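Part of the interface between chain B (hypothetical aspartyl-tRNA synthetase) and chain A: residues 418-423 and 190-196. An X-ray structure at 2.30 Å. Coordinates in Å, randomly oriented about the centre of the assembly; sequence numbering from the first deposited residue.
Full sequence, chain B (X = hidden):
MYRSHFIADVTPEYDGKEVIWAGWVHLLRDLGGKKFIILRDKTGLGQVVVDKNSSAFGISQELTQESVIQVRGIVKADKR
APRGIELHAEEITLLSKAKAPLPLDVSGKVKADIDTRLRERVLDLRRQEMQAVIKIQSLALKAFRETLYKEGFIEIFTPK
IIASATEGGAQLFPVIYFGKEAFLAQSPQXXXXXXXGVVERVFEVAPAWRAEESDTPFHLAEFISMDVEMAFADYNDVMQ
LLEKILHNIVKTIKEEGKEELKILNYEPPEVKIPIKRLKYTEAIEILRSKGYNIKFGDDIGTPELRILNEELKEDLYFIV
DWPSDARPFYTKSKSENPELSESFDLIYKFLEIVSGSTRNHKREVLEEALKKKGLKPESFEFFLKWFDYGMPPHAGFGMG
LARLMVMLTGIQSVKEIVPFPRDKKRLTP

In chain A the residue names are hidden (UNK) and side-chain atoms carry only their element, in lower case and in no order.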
# COMPACT_ATOMS: atom_id res chain seq x y z
N VAL B 418 3.24 10.94 -11.64
CA VAL B 418 3.08 11.05 -10.21
C VAL B 418 2.35 12.37 -9.93
O VAL B 418 2.85 13.46 -10.27
CB VAL B 418 4.43 10.94 -9.49
CG1 VAL B 418 4.32 11.23 -8.01
CG2 VAL B 418 5.04 9.58 -9.74
N PRO B 419 1.20 12.31 -9.25
CA PRO B 419 0.37 13.49 -9.11
C PRO B 419 1.12 14.52 -8.25
O PRO B 419 1.01 15.70 -8.55
CB PRO B 419 -0.87 12.96 -8.38
CG PRO B 419 -0.78 11.61 -8.43
CD PRO B 419 0.68 11.19 -8.46
N PHE B 420 1.93 14.11 -7.27
CA PHE B 420 2.69 15.11 -6.48
C PHE B 420 4.15 14.78 -6.38
O PHE B 420 4.58 14.24 -5.38
CB PHE B 420 2.09 15.27 -5.10
CG PHE B 420 0.68 15.78 -5.14
CD1 PHE B 420 -0.37 14.96 -4.83
CD2 PHE B 420 0.43 17.09 -5.53
CE1 PHE B 420 -1.68 15.42 -4.91
CE2 PHE B 420 -0.88 17.56 -5.61
CZ PHE B 420 -1.93 16.72 -5.31
N PRO B 421 4.90 15.10 -7.42
CA PRO B 421 6.30 14.65 -7.53
C PRO B 421 7.22 15.30 -6.49
O PRO B 421 6.96 16.41 -6.06
CB PRO B 421 6.72 15.11 -8.93
CG PRO B 421 5.55 15.92 -9.49
CD PRO B 421 4.47 15.98 -8.51
N ARG B 422 8.24 14.55 -6.09
CA ARG B 422 9.29 15.04 -5.24
C ARG B 422 10.60 14.85 -5.96
O ARG B 422 10.86 13.74 -6.48
CB ARG B 422 9.32 14.27 -3.92
CG ARG B 422 8.17 14.58 -2.94
CD ARG B 422 8.28 15.94 -2.26
NE ARG B 422 7.07 16.26 -1.50
CZ ARG B 422 6.02 16.91 -1.99
NH1 ARG B 422 6.00 17.26 -3.27
NH2 ARG B 422 4.97 17.20 -1.23
N ASP B 423 11.40 15.93 -6.04
CA ASP B 423 12.84 15.87 -6.37
C ASP B 423 13.62 17.10 -5.85
O ASP B 423 13.10 17.88 -5.03
CB ASP B 423 13.08 15.68 -7.87
CG ASP B 423 12.54 16.82 -8.70
OD1 ASP B 423 12.51 17.98 -8.21
OD2 ASP B 423 12.09 16.65 -9.86
N UNK A 190 -4.67 16.60 3.62
CA UNK A 190 -4.88 17.58 2.56
C UNK A 190 -4.91 16.89 1.23
O UNK A 190 -5.78 17.16 0.43
c UNK A 190 -3.83 19.87 1.67
c UNK A 190 -3.75 18.59 2.50
c UNK A 190 -5.15 20.24 1.00
c UNK A 190 -2.69 19.90 0.67
N UNK A 191 -3.93 16.02 1.02
CA UNK A 191 -3.72 15.41 -0.29
C UNK A 191 -4.86 14.52 -0.74
O UNK A 191 -5.19 14.54 -1.91
o UNK A 191 1.74 18.52 -0.37
c UNK A 191 -1.23 15.68 -0.42
c UNK A 191 -0.89 16.35 -1.61
c UNK A 191 -2.36 14.68 -0.38
c UNK A 191 0.74 17.60 -0.41
c UNK A 191 0.09 17.29 -1.62
c UNK A 191 0.41 16.96 0.77
c UNK A 191 -0.57 16.03 0.77
N UNK A 192 -5.42 13.72 0.17
CA UNK A 192 -6.56 12.86 -0.19
C UNK A 192 -7.82 13.72 -0.46
O UNK A 192 -8.61 13.41 -1.37
c UNK A 192 -8.01 11.76 4.45
c UNK A 192 -7.30 11.18 3.26
n UNK A 192 -8.16 10.80 5.61
c UNK A 192 -7.07 12.27 2.24
c UNK A 192 -6.82 11.75 0.84
N UNK A 193 -7.98 14.81 0.29
CA UNK A 193 -8.99 15.82 -0.03
C UNK A 193 -8.82 16.41 -1.41
O UNK A 193 -9.82 16.57 -2.09
o UNK A 193 -10.54 18.74 3.09
c UNK A 193 -9.06 16.97 0.98
o UNK A 193 -8.93 17.78 4.20
c UNK A 193 -9.74 17.80 3.26
c UNK A 193 -9.77 16.63 2.28
N UNK A 194 -7.58 16.75 -1.81
CA UNK A 194 -7.32 17.22 -3.16
C UNK A 194 -7.57 16.10 -4.20
O UNK A 194 -8.14 16.36 -5.26
c UNK A 194 -5.42 18.88 -2.36
c UNK A 194 -6.40 20.02 -2.30
c UNK A 194 -5.90 17.77 -3.34
c UNK A 194 -4.04 19.37 -2.79
N UNK A 195 -7.12 14.87 -3.93
CA UNK A 195 -7.44 13.79 -4.87
C UNK A 195 -8.98 13.54 -5.04
O UNK A 195 -9.46 13.51 -6.14
c UNK A 195 -6.62 12.54 -4.57
c UNK A 195 -5.09 12.78 -4.74
s UNK A 195 -4.72 13.13 -6.44
c UNK A 195 -4.36 11.55 -7.05
N UNK A 196 -9.75 13.52 -3.95
CA UNK A 196 -11.20 13.42 -4.04
C UNK A 196 -11.76 14.56 -4.87
O UNK A 196 -12.83 14.42 -5.48
c UNK A 196 -11.85 13.43 -2.62

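Position 190 of chain A carries four side-chain carbons, forked at the second. This side chain makes no contact with the chain B stretch. A fork at the second carbon with no heteroatom is leucine, L190(A). Its backbone O accepts a hydrogen bond from N of position 194, at 2.9 Å.

Position 191 has one carbon leading to a six-carbon ring that bears one oxygen. A ring carbon lies over one face of the F420(B) ring, and the oxygen approaches R422(B). A six-membered carbon ring with a single oxygen is tyrosine, Y191(A). Its CD2 is 3.5 Å from CE1 of F420(B). Y191(A) OH is 3.6 Å from NH2 of R422(B), at the edge of the guanidinium. This is a contact and not a hydrogen bond; both atoms are hydrogen-bonded elsewhere in the structure.

Position 192 has four carbons in a row ending in nitrogen. Its CA-to-CB bond points away from chain B, and it makes no contact there. The unbranched chain with a terminal nitrogen is lysine, K192(A).

Position 193 has three carbons, the third carrying two oxygens. It is out of reach of the chain B stretch. A carboxylate on the third carbon is glutamate, E193(A).

Position 194 again has four carbons forked at the second. Its CA-to-CB bond points toward the chain B stretch, and a terminal carbon touches the F420(B) ring. It is leucine, L194(A), with CD1 4.2 Å from CZ of F420(B).

Position 195 has two carbons, a sulfur and a final carbon, unbranched. The sulfur approaches F420(B), and the last carbon meets P419(B). A thioether is methionine, M195(A). Its SD is 4.1 Å from CE1 of F420(B), and its CE is 3.8 Å from CG of P419(B).

Position 196 has a single side-chain carbon, out of reach of chain B. It is alanine, A196(A).

The contact centres on F420(B), whose ring meets three residues of the chain A helix. L194(A) and M195(A) follow Y191(A) by three and four residues, about one helical turn, so all three can reach that ring; the CA-to-CB bond of M195(A) is sideways, but its side-chain end comes nearer. Y191(A) directs its ring edge at the face of F420(B), with centroids 4.8 Å apart and planes at 69°. The M195(A) sulfur stands obliquely to that ring, 5.3 Å from SD to the F420(B) centroid. P419(B) extends the apolar contact through M195(A). No hydrogen bond crosses between the stretches. Side-chain packing accounts for the contact, which buries 249 Å² over both sides.

Chain A 190-196: LYKELMA
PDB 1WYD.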